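Local coordinates for protein Exo-arabinanase (Penicillium chrysogenum, PDB 3A72) that hydrolyses arabinan as an exo-1,5-alpha-L-arabinanase, working inward from a chain end and probably releasing arabinobiose, the disaccharide bound here, at residues Gln82-Leu88 with Thr99-Ser105; Ser112-Leu118 with Ser132-Gly138; Gly145-Glu151 with Tyr165-Asn171. All coordinates share one frame; numbering follows the deposited sequence.

The three contacts show how a six-bladed beta-propeller builds a sugar site from neighbouring sheets. Along the chain they come one after another. Contact 1 joins the two inner strands of one four-stranded blade, contact 2 the two outer strands of the same blade, and contact 3 opens the next blade. Contacts 1 and 2 have centres about 14 Å apart and share the pairing of strands 100-106 and 114-121; contacts 2 and 3 are about 11 Å apart, and contacts 1 and 3 about 20 Å. Gln82 of contact 1 accepts from Glu151 N of contact 3, and both residues reach the bound arabinobiose, so the pocket spans the seam between blades.

Contact 1 (Gln82-Leu88 with Thr99-Ser105); sequences QPFLYSL and TLLLAGS. With AHR (alpha-L-arabinofuranose), chain B.
Phe84 and Tyr86 pair with Ala103 and Leu101 across the two inner strands of a beta-propeller blade, strand 82-87 being the innermost. The antiparallel register is hydrogen-bonded at these two pairs. Tyr86 N donates to Leu101 O and Leu101 N returns a bond of 2.8 Å to Tyr86 O, whereas the bond from Phe84 N to Ala103 O is bent and weak. The same Ala103 O also receives a CA-H contact from Pro83 CA at 3.2 Å. Phe84 and Tyr86 turn their rings toward the next blade, where they pack on Leu154; Leu85 and Leu102 fill the other face, their CD2 and CD1 methyls 4.2 Å apart.

Leu88, just past the strand, can be followed atom by atom. Its N is held by Thr99 O in a nearly straight bond (173°). Leu88 CB then rests against the same Thr99 O at 3.7 Å. With CG beside the backbone N (chi1 -77°), the fork opens over the partner strand: Leu88 CD1 lies 3.9 Å from Thr99 CB, while Leu88 CD2 crosses Leu101 CD1 in apolar packing at the end of the paired strands.

At the opposite end of the strand the character changes from packing to recognition. Gln82 belongs to the glycan pocket, and its amide serves two sides. OE1 accepts from Glu151 N of the next blade and from a water that in turn accepts from Ser105 OG at 2.8 Å. This double hold fixes the rotation of the amide and aims its other end at the sugar: Gln82 NE2 donates to O5 of the chain B arabinofuranose at 2.9 Å, with an N-H...O angle of 170°.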
# COMPACT_ATOMS: atom_id res chain seq x y z
N GLN A 82 -0.04 -3.00 -8.60
CA GLN A 82 0.09 -3.07 -7.15
C GLN A 82 1.54 -3.23 -6.65
O GLN A 82 1.87 -4.12 -5.90
CB GLN A 82 -0.80 -4.20 -6.62
CG GLN A 82 -2.27 -3.93 -6.94
CD GLN A 82 -3.08 -5.12 -7.40
OE1 GLN A 82 -2.73 -6.28 -7.11
NE2 GLN A 82 -4.17 -4.85 -8.08
N PRO A 83 2.40 -2.27 -7.03
CA PRO A 83 3.76 -2.27 -6.49
C PRO A 83 3.74 -1.95 -5.01
O PRO A 83 2.76 -1.45 -4.43
CB PRO A 83 4.44 -1.13 -7.27
CG PRO A 83 3.32 -0.16 -7.54
CD PRO A 83 2.13 -1.07 -7.83
N PHE A 84 4.87 -2.19 -4.37
CA PHE A 84 5.10 -1.82 -2.96
C PHE A 84 6.59 -1.74 -2.75
O PHE A 84 7.31 -2.72 -3.00
CB PHE A 84 4.49 -2.86 -1.97
CG PHE A 84 4.52 -2.32 -0.58
CD1 PHE A 84 3.57 -1.43 -0.17
CD2 PHE A 84 5.52 -2.62 0.32
CE1 PHE A 84 3.57 -0.83 1.05
CE2 PHE A 84 5.55 -2.05 1.57
CZ PHE A 84 4.58 -1.15 1.95
N LEU A 85 7.10 -0.60 -2.28
CA LEU A 85 8.49 -0.38 -1.94
C LEU A 85 8.73 -0.58 -0.45
O LEU A 85 7.94 -0.10 0.36
CB LEU A 85 8.95 1.01 -2.35
CG LEU A 85 9.13 1.22 -3.84
CD1 LEU A 85 9.20 2.71 -4.13
CD2 LEU A 85 10.41 0.53 -4.32
N TYR A 86 9.86 -1.21 -0.10
CA TYR A 86 10.15 -1.41 1.33
C TYR A 86 11.67 -1.48 1.57
O TYR A 86 12.33 -2.40 1.07
CB TYR A 86 9.54 -2.71 1.83
CG TYR A 86 9.58 -2.88 3.32
CD1 TYR A 86 9.09 -1.90 4.19
CD2 TYR A 86 10.11 -4.02 3.91
CE1 TYR A 86 9.13 -2.04 5.55
CE2 TYR A 86 10.13 -4.20 5.30
CZ TYR A 86 9.64 -3.22 6.09
OH TYR A 86 9.66 -3.42 7.48
N SER A 87 12.18 -0.53 2.31
CA SER A 87 13.59 -0.53 2.76
C SER A 87 13.67 -1.39 4.00
O SER A 87 13.03 -1.10 5.01
CB SER A 87 14.04 0.90 3.01
OG SER A 87 15.37 0.94 3.47
N LEU A 88 14.42 -2.51 3.95
CA LEU A 88 14.49 -3.39 5.11
C LEU A 88 15.04 -2.64 6.31
O LEU A 88 16.15 -2.12 6.25
CB LEU A 88 15.42 -4.60 4.86
CG LEU A 88 14.84 -5.73 3.99
CD1 LEU A 88 15.86 -6.83 3.96
CD2 LEU A 88 13.52 -6.24 4.55
N THR A 99 18.67 -3.07 2.34
CA THR A 99 18.24 -3.62 1.07
C THR A 99 16.88 -3.00 0.73
O THR A 99 15.99 -2.96 1.57
CB THR A 99 18.08 -5.14 1.17
OG1 THR A 99 19.36 -5.75 1.45
CG2 THR A 99 17.56 -5.73 -0.13
N LEU A 100 16.69 -2.55 -0.50
CA LEU A 100 15.46 -1.97 -0.95
C LEU A 100 14.68 -3.00 -1.74
O LEU A 100 15.20 -3.53 -2.73
CB LEU A 100 15.72 -0.73 -1.78
CG LEU A 100 14.45 -0.05 -2.34
CD1 LEU A 100 13.55 0.53 -1.25
CD2 LEU A 100 14.88 1.03 -3.33
N LEU A 101 13.47 -3.30 -1.32
CA LEU A 101 12.63 -4.29 -1.95
C LEU A 101 11.49 -3.63 -2.73
O LEU A 101 10.97 -2.59 -2.34
CB LEU A 101 12.04 -5.25 -0.93
CG LEU A 101 13.06 -5.96 -0.06
CD1 LEU A 101 12.38 -6.81 1.00
CD2 LEU A 101 13.98 -6.83 -0.93
N LEU A 102 11.10 -4.30 -3.80
CA LEU A 102 9.85 -4.00 -4.49
C LEU A 102 9.09 -5.32 -4.61
O LEU A 102 9.65 -6.30 -5.18
CB LEU A 102 10.02 -3.34 -5.86
CG LEU A 102 8.70 -3.05 -6.57
CD1 LEU A 102 8.71 -1.77 -7.34
CD2 LEU A 102 8.29 -4.19 -7.50
N ALA A 103 7.86 -5.35 -4.13
CA ALA A 103 6.93 -6.41 -4.46
C ALA A 103 5.91 -5.86 -5.44
O ALA A 103 5.55 -4.68 -5.38
CB ALA A 103 6.25 -6.97 -3.24
N GLY A 104 5.37 -6.68 -6.33
CA GLY A 104 4.33 -6.24 -7.21
C GLY A 104 3.87 -7.36 -8.10
O GLY A 104 4.49 -8.45 -8.07
N SER A 105 2.82 -7.16 -8.88
CA SER A 105 2.20 -8.26 -9.58
C SER A 105 2.54 -8.25 -11.06
O SER A 105 2.25 -7.30 -11.81
CB SER A 105 0.69 -8.22 -9.36
OG SER A 105 0.13 -9.43 -9.83
O5 AHR B . -4.60 -2.09 -8.93
C5 AHR B . -5.30 -2.21 -10.21
C4 AHR B . -6.75 -2.52 -9.94
O4 AHR B . -6.82 -3.85 -9.31
C3 AHR B . -7.53 -2.75 -11.23
O3 AHR B . -8.02 -1.51 -11.78
C2 AHR B . -8.72 -3.58 -10.70
O2 AHR B . -9.32 -4.40 -11.73
C1 AHR B . -8.07 -4.46 -9.62
O HOH W 1 -2.34 -8.66 -8.79

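Contact 2 (Ser112-Leu118 with Ser132-Gly138); sequences SSTDIVL and SHIAAGG
Ile116 faces two residues of the opposite strand, Ile134 and Ala135, and its carbonyl shows how an extra residue is absorbed. Ile116 O takes a short bond of 2.7 Å from Ile134 N and a weak one of 3.4 Å from Ala135 N, while Ile116 N donates to Ala135 O at 2.8 Å. Beside these backbone bonds, Ile134 CD1 slants across Ile116 CG2 at 4.0 Å and also approaches Leu118 CB.

Toward the other end, Thr114 and Gly137 exchange two backbone hydrogen bonds. The hydroxyl of Thr114 sits between its own N and carbonyl carbon (chi1 46°), from where Thr114 OG1 donates to Gly138 O at 3.0 Å; Thr114 OG1 in turn accepts from Val149 N, tying the strand start to the next blade.

In the second shell, Asn75 holds the Asp115 carboxylate through OD2, and Arg169 bonds to Ala136 O. Tyr165 packs on both Ile116 and Ala135, and Cys163 and Trp189 back Ile134. The register slip between Ile116 and Val117 is a classic beta bulge, here on the outermost strand of a propeller blade that faces its neighbour.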
# COMPACT_ATOMS: atom_id res chain seq x y z
N SER A 112 -4.63 -12.72 -17.65
CA SER A 112 -4.99 -14.10 -17.40
C SER A 112 -4.46 -14.67 -16.10
O SER A 112 -4.94 -15.73 -15.67
CB SER A 112 -4.52 -14.98 -18.56
OG SER A 112 -3.11 -14.89 -18.75
N SER A 113 -3.50 -14.04 -15.46
CA SER A 113 -2.88 -14.56 -14.25
C SER A 113 -2.31 -13.42 -13.43
O SER A 113 -2.12 -12.33 -13.95
CB SER A 113 -1.81 -15.59 -14.59
OG SER A 113 -0.79 -15.03 -15.40
N THR A 114 -2.01 -13.74 -12.18
CA THR A 114 -1.38 -12.82 -11.22
C THR A 114 -0.20 -13.51 -10.56
O THR A 114 -0.25 -14.71 -10.30
CB THR A 114 -2.42 -12.34 -10.19
OG1 THR A 114 -3.18 -13.48 -9.71
CG2 THR A 114 -3.37 -11.33 -10.76
N ASP A 115 0.85 -12.77 -10.27
CA ASP A 115 2.05 -13.34 -9.67
C ASP A 115 2.77 -12.24 -8.92
O ASP A 115 3.41 -11.36 -9.52
CB ASP A 115 2.93 -13.94 -10.74
CG ASP A 115 4.16 -14.62 -10.28
OD1 ASP A 115 4.44 -14.75 -9.09
OD2 ASP A 115 4.94 -15.10 -11.19
N ILE A 116 2.64 -12.25 -7.60
CA ILE A 116 3.33 -11.27 -6.74
C ILE A 116 4.76 -11.73 -6.63
O ILE A 116 5.04 -12.81 -6.05
CB ILE A 116 2.65 -11.13 -5.38
CG1 ILE A 116 1.23 -10.63 -5.52
CG2 ILE A 116 3.49 -10.22 -4.50
CD1 ILE A 116 0.43 -10.72 -4.23
N VAL A 117 5.65 -10.92 -7.18
CA VAL A 117 7.09 -11.18 -7.25
C VAL A 117 7.83 -10.15 -6.40
O VAL A 117 7.33 -9.05 -6.13
CB VAL A 117 7.57 -11.19 -8.69
CG1 VAL A 117 6.98 -12.37 -9.45
CG2 VAL A 117 7.35 -9.87 -9.41
N LEU A 118 9.03 -10.52 -5.99
CA LEU A 118 9.90 -9.75 -5.14
C LEU A 118 11.23 -9.48 -5.85
O LEU A 118 11.91 -10.43 -6.25
CB LEU A 118 10.16 -10.46 -3.78
CG LEU A 118 10.89 -9.64 -2.75
CD1 LEU A 118 10.06 -8.51 -2.24
CD2 LEU A 118 11.35 -10.56 -1.62
N SER A 132 12.36 -13.68 -5.68
CA SER A 132 11.48 -14.82 -5.57
C SER A 132 10.06 -14.45 -6.01
O SER A 132 9.68 -13.29 -6.04
CB SER A 132 11.48 -15.35 -4.16
OG SER A 132 10.96 -14.38 -3.33
N HIS A 133 9.30 -15.51 -6.28
CA HIS A 133 7.85 -15.40 -6.30
C HIS A 133 7.34 -15.50 -4.87
O HIS A 133 7.79 -16.36 -4.12
CB HIS A 133 7.22 -16.56 -7.05
CG HIS A 133 7.62 -16.63 -8.48
ND1 HIS A 133 8.69 -17.28 -9.10
CD2 HIS A 133 6.97 -16.03 -9.46
CE1 HIS A 133 8.64 -17.04 -10.43
NE2 HIS A 133 7.58 -16.27 -10.67
N ILE A 134 6.38 -14.65 -4.51
CA ILE A 134 5.70 -14.76 -3.20
C ILE A 134 4.47 -15.62 -3.34
O ILE A 134 4.30 -16.61 -2.62
CB ILE A 134 5.38 -13.33 -2.66
CG1 ILE A 134 6.61 -12.43 -2.67
CG2 ILE A 134 4.75 -13.47 -1.29
CD1 ILE A 134 6.46 -11.08 -2.00
N ALA A 135 3.58 -15.26 -4.27
CA ALA A 135 2.27 -15.90 -4.37
C ALA A 135 1.71 -15.64 -5.74
O ALA A 135 1.78 -14.51 -6.21
CB ALA A 135 1.31 -15.33 -3.32
N ALA A 136 1.10 -16.65 -6.36
CA ALA A 136 0.55 -16.52 -7.71
C ALA A 136 -0.89 -17.02 -7.72
O ALA A 136 -1.28 -17.85 -6.90
CB ALA A 136 1.38 -17.22 -8.73
N GLY A 137 -1.68 -16.48 -8.63
CA GLY A 137 -3.07 -16.83 -8.76
C GLY A 137 -3.58 -16.61 -10.17
O GLY A 137 -2.84 -16.49 -11.16
N GLY A 138 -4.89 -16.54 -10.26
CA GLY A 138 -5.64 -16.50 -11.51
C GLY A 138 -5.90 -15.11 -12.04
O GLY A 138 -5.13 -14.17 -11.86

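Contact 3 (Gly145-Glu151 with Tyr165-Asn171); sequences GLTPVWE and YSDQRDN. With AHR (alpha-L-arabinofuranose), chain C.
Glu151 and Ser166 meet because both first torsions set the next atom beside its own backbone N: Glu151 CG at chi1 -62° and Ser166 OG at chi1 -52°. The Glu151 chain then bends at its second torsion, and Ser166 OG donates to Glu151 OE1 at 2.8 Å, nearly along the C-O axis. Ser166 OG also accepts from Met207 N, so the hydroxyl that positions the carboxylate is itself fixed by the following blade. On the sugar side, O2 of the chain C arabinofuranose lies 2.9 Å from Glu151 OE1.

Trp150, paired with Ser166 by two backbone hydrogen bonds, supplies the floor. C5 of the same sugar stands 3.6 Å above the centre of one ring face in a CH-pi contact, while Pro148 CB covers the opposite face toward its rim. The proline thereby backs the platform, and its carbonyl oxygen accepts from Gln168 N at 2.8 Å, where the second strand ends.

Around Gln168 the chain leaves the strand through an Asx turn: Asp167 OD1 accepts from Arg169 N and also from Arg169 NE at 2.8 Å, the two donors coming from opposite faces of the carboxylate. Arg169 NH2 completes a side-on salt bridge with Asp167 OD2 (3.0 Å, 175° at the hydrogen). The guanidinium, held by both ends of the carboxylate, presents one face to Val149 CG1, 3.4 Å from its plane. Farther out, Asn171 ND2 closes the loops by donating to Gly145 O.

Strands 149-157 and 160-167 form the inner hairpin of this blade. Val149 packs on Ile116 of strand 114-121, Tyr165 and Arg169 reach Ala135 of strand 129-137, and strand 177-183 continues the sheet beyond Tyr165.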
# COMPACT_ATOMS: atom_id res chain seq x y z
N GLY A 145 -15.43 -15.90 -7.88
CA GLY A 145 -15.18 -17.14 -8.58
C GLY A 145 -13.84 -17.24 -9.23
O GLY A 145 -13.35 -18.34 -9.48
N LEU A 146 -13.25 -16.08 -9.55
CA LEU A 146 -11.89 -16.03 -10.04
C LEU A 146 -10.93 -16.19 -8.86
O LEU A 146 -11.30 -16.06 -7.69
CB LEU A 146 -11.66 -14.71 -10.76
CG LEU A 146 -12.63 -14.45 -11.90
CD1 LEU A 146 -12.25 -13.14 -12.59
CD2 LEU A 146 -12.70 -15.59 -12.86
N THR A 147 -9.65 -16.50 -9.20
CA THR A 147 -8.67 -16.79 -8.17
C THR A 147 -7.42 -15.91 -8.15
O THR A 147 -6.35 -16.41 -7.79
CB THR A 147 -8.25 -18.28 -8.29
OG1 THR A 147 -7.68 -18.51 -9.59
CG2 THR A 147 -9.42 -19.23 -8.07
N PRO A 148 -7.48 -14.61 -8.46
CA PRO A 148 -6.26 -13.79 -8.37
C PRO A 148 -5.77 -13.57 -6.93
O PRO A 148 -6.49 -13.71 -5.94
CB PRO A 148 -6.72 -12.44 -8.96
CG PRO A 148 -8.21 -12.39 -8.63
CD PRO A 148 -8.64 -13.81 -8.87
N VAL A 149 -4.52 -13.13 -6.88
CA VAL A 149 -3.92 -12.53 -5.72
C VAL A 149 -3.61 -11.06 -6.03
O VAL A 149 -3.42 -10.69 -7.21
CB VAL A 149 -2.65 -13.26 -5.27
CG1 VAL A 149 -2.99 -14.67 -4.82
CG2 VAL A 149 -1.57 -13.26 -6.34
N TRP A 150 -3.56 -10.22 -4.99
CA TRP A 150 -3.45 -8.78 -5.19
C TRP A 150 -2.74 -8.08 -4.04
O TRP A 150 -2.81 -8.50 -2.88
CB TRP A 150 -4.81 -8.20 -5.23
CG TRP A 150 -6.00 -8.74 -5.92
CD1 TRP A 150 -7.03 -9.45 -5.37
CD2 TRP A 150 -6.36 -8.52 -7.30
NE1 TRP A 150 -7.93 -9.69 -6.32
CE2 TRP A 150 -7.61 -9.12 -7.51
CE3 TRP A 150 -5.73 -7.89 -8.37
CZ2 TRP A 150 -8.27 -9.07 -8.71
CZ3 TRP A 150 -6.41 -7.82 -9.58
CH2 TRP A 150 -7.66 -8.41 -9.73
N GLU A 151 -2.17 -6.91 -4.32
CA GLU A 151 -2.00 -5.85 -3.30
C GLU A 151 -1.04 -6.22 -2.16
O GLU A 151 -1.40 -6.14 -0.98
CB GLU A 151 -3.34 -5.41 -2.76
CG GLU A 151 -4.25 -4.79 -3.83
CD GLU A 151 -5.71 -5.09 -3.68
OE1 GLU A 151 -6.17 -5.82 -2.80
OE2 GLU A 151 -6.53 -4.56 -4.56
N TYR A 165 -1.41 -9.79 1.76
CA TYR A 165 -2.00 -9.55 0.42
C TYR A 165 -3.43 -10.03 0.45
O TYR A 165 -3.91 -10.68 1.37
CB TYR A 165 -1.16 -10.16 -0.70
CG TYR A 165 -0.94 -11.66 -0.63
CD1 TYR A 165 -1.78 -12.52 -1.32
CD2 TYR A 165 0.10 -12.22 0.10
CE1 TYR A 165 -1.57 -13.89 -1.27
CE2 TYR A 165 0.31 -13.57 0.14
CZ TYR A 165 -0.52 -14.40 -0.54
OH TYR A 165 -0.32 -15.77 -0.47
N SER A 166 -4.17 -9.63 -0.61
CA SER A 166 -5.53 -10.05 -0.83
C SER A 166 -5.57 -11.31 -1.69
O SER A 166 -4.77 -11.41 -2.63
CB SER A 166 -6.35 -8.96 -1.49
OG SER A 166 -6.23 -7.72 -0.81
N ASP A 167 -6.48 -12.24 -1.39
CA ASP A 167 -6.43 -13.56 -1.98
C ASP A 167 -7.81 -14.00 -2.39
O ASP A 167 -8.72 -14.04 -1.54
CB ASP A 167 -5.85 -14.53 -0.96
CG ASP A 167 -5.49 -15.89 -1.47
OD1 ASP A 167 -5.65 -16.13 -2.70
OD2 ASP A 167 -4.99 -16.71 -0.68
N GLN A 168 -8.02 -14.36 -3.65
CA GLN A 168 -9.24 -14.94 -4.12
C GLN A 168 -9.13 -16.46 -4.37
O GLN A 168 -10.09 -17.07 -4.86
CB GLN A 168 -9.74 -14.26 -5.39
CG GLN A 168 -10.22 -12.82 -5.14
CD GLN A 168 -10.92 -12.22 -6.31
OE1 GLN A 168 -11.80 -12.90 -6.99
NE2 GLN A 168 -10.74 -11.02 -6.58
N ARG A 169 -8.01 -17.09 -4.02
CA ARG A 169 -7.82 -18.47 -4.40
C ARG A 169 -8.73 -19.45 -3.63
O ARG A 169 -9.02 -20.53 -4.14
CB ARG A 169 -6.36 -18.89 -4.26
CG ARG A 169 -5.45 -18.25 -5.25
CD ARG A 169 -3.97 -18.40 -5.00
NE ARG A 169 -3.65 -17.85 -3.69
CZ ARG A 169 -2.45 -17.83 -3.16
NH1 ARG A 169 -1.37 -18.23 -3.80
NH2 ARG A 169 -2.41 -17.44 -1.92
N ASP A 170 -9.19 -19.09 -2.44
CA ASP A 170 -10.14 -19.99 -1.73
C ASP A 170 -11.58 -19.69 -2.15
O ASP A 170 -12.45 -19.37 -1.35
CB ASP A 170 -9.94 -19.87 -0.26
CG ASP A 170 -10.52 -20.99 0.61
OD1 ASP A 170 -11.01 -21.95 -0.02
OD2 ASP A 170 -10.39 -20.79 1.88
N ASN A 171 -11.81 -19.83 -3.46
CA ASN A 171 -13.02 -19.32 -4.12
C ASN A 171 -14.22 -20.20 -3.83
O ASN A 171 -15.35 -19.86 -4.02
CB ASN A 171 -12.78 -19.18 -5.63
CG ASN A 171 -12.35 -20.44 -6.33
OD1 ASN A 171 -11.74 -21.39 -5.86
ND2 ASN A 171 -12.59 -20.52 -7.63
O5 AHR C . -8.93 -4.44 -8.50
C5 AHR C . -8.53 -5.38 -7.45
C4 AHR C . -9.50 -5.25 -6.31
O4 AHR C . -9.29 -3.98 -5.69
C3 AHR C . -9.26 -6.29 -5.22
O3 AHR C . -10.03 -7.48 -5.50
C2 AHR C . -9.76 -5.55 -3.95
O2 AHR C . -9.05 -5.91 -2.77
C1 AHR C . -9.62 -4.07 -4.30
O1 AHR C . -10.91 -3.40 -4.18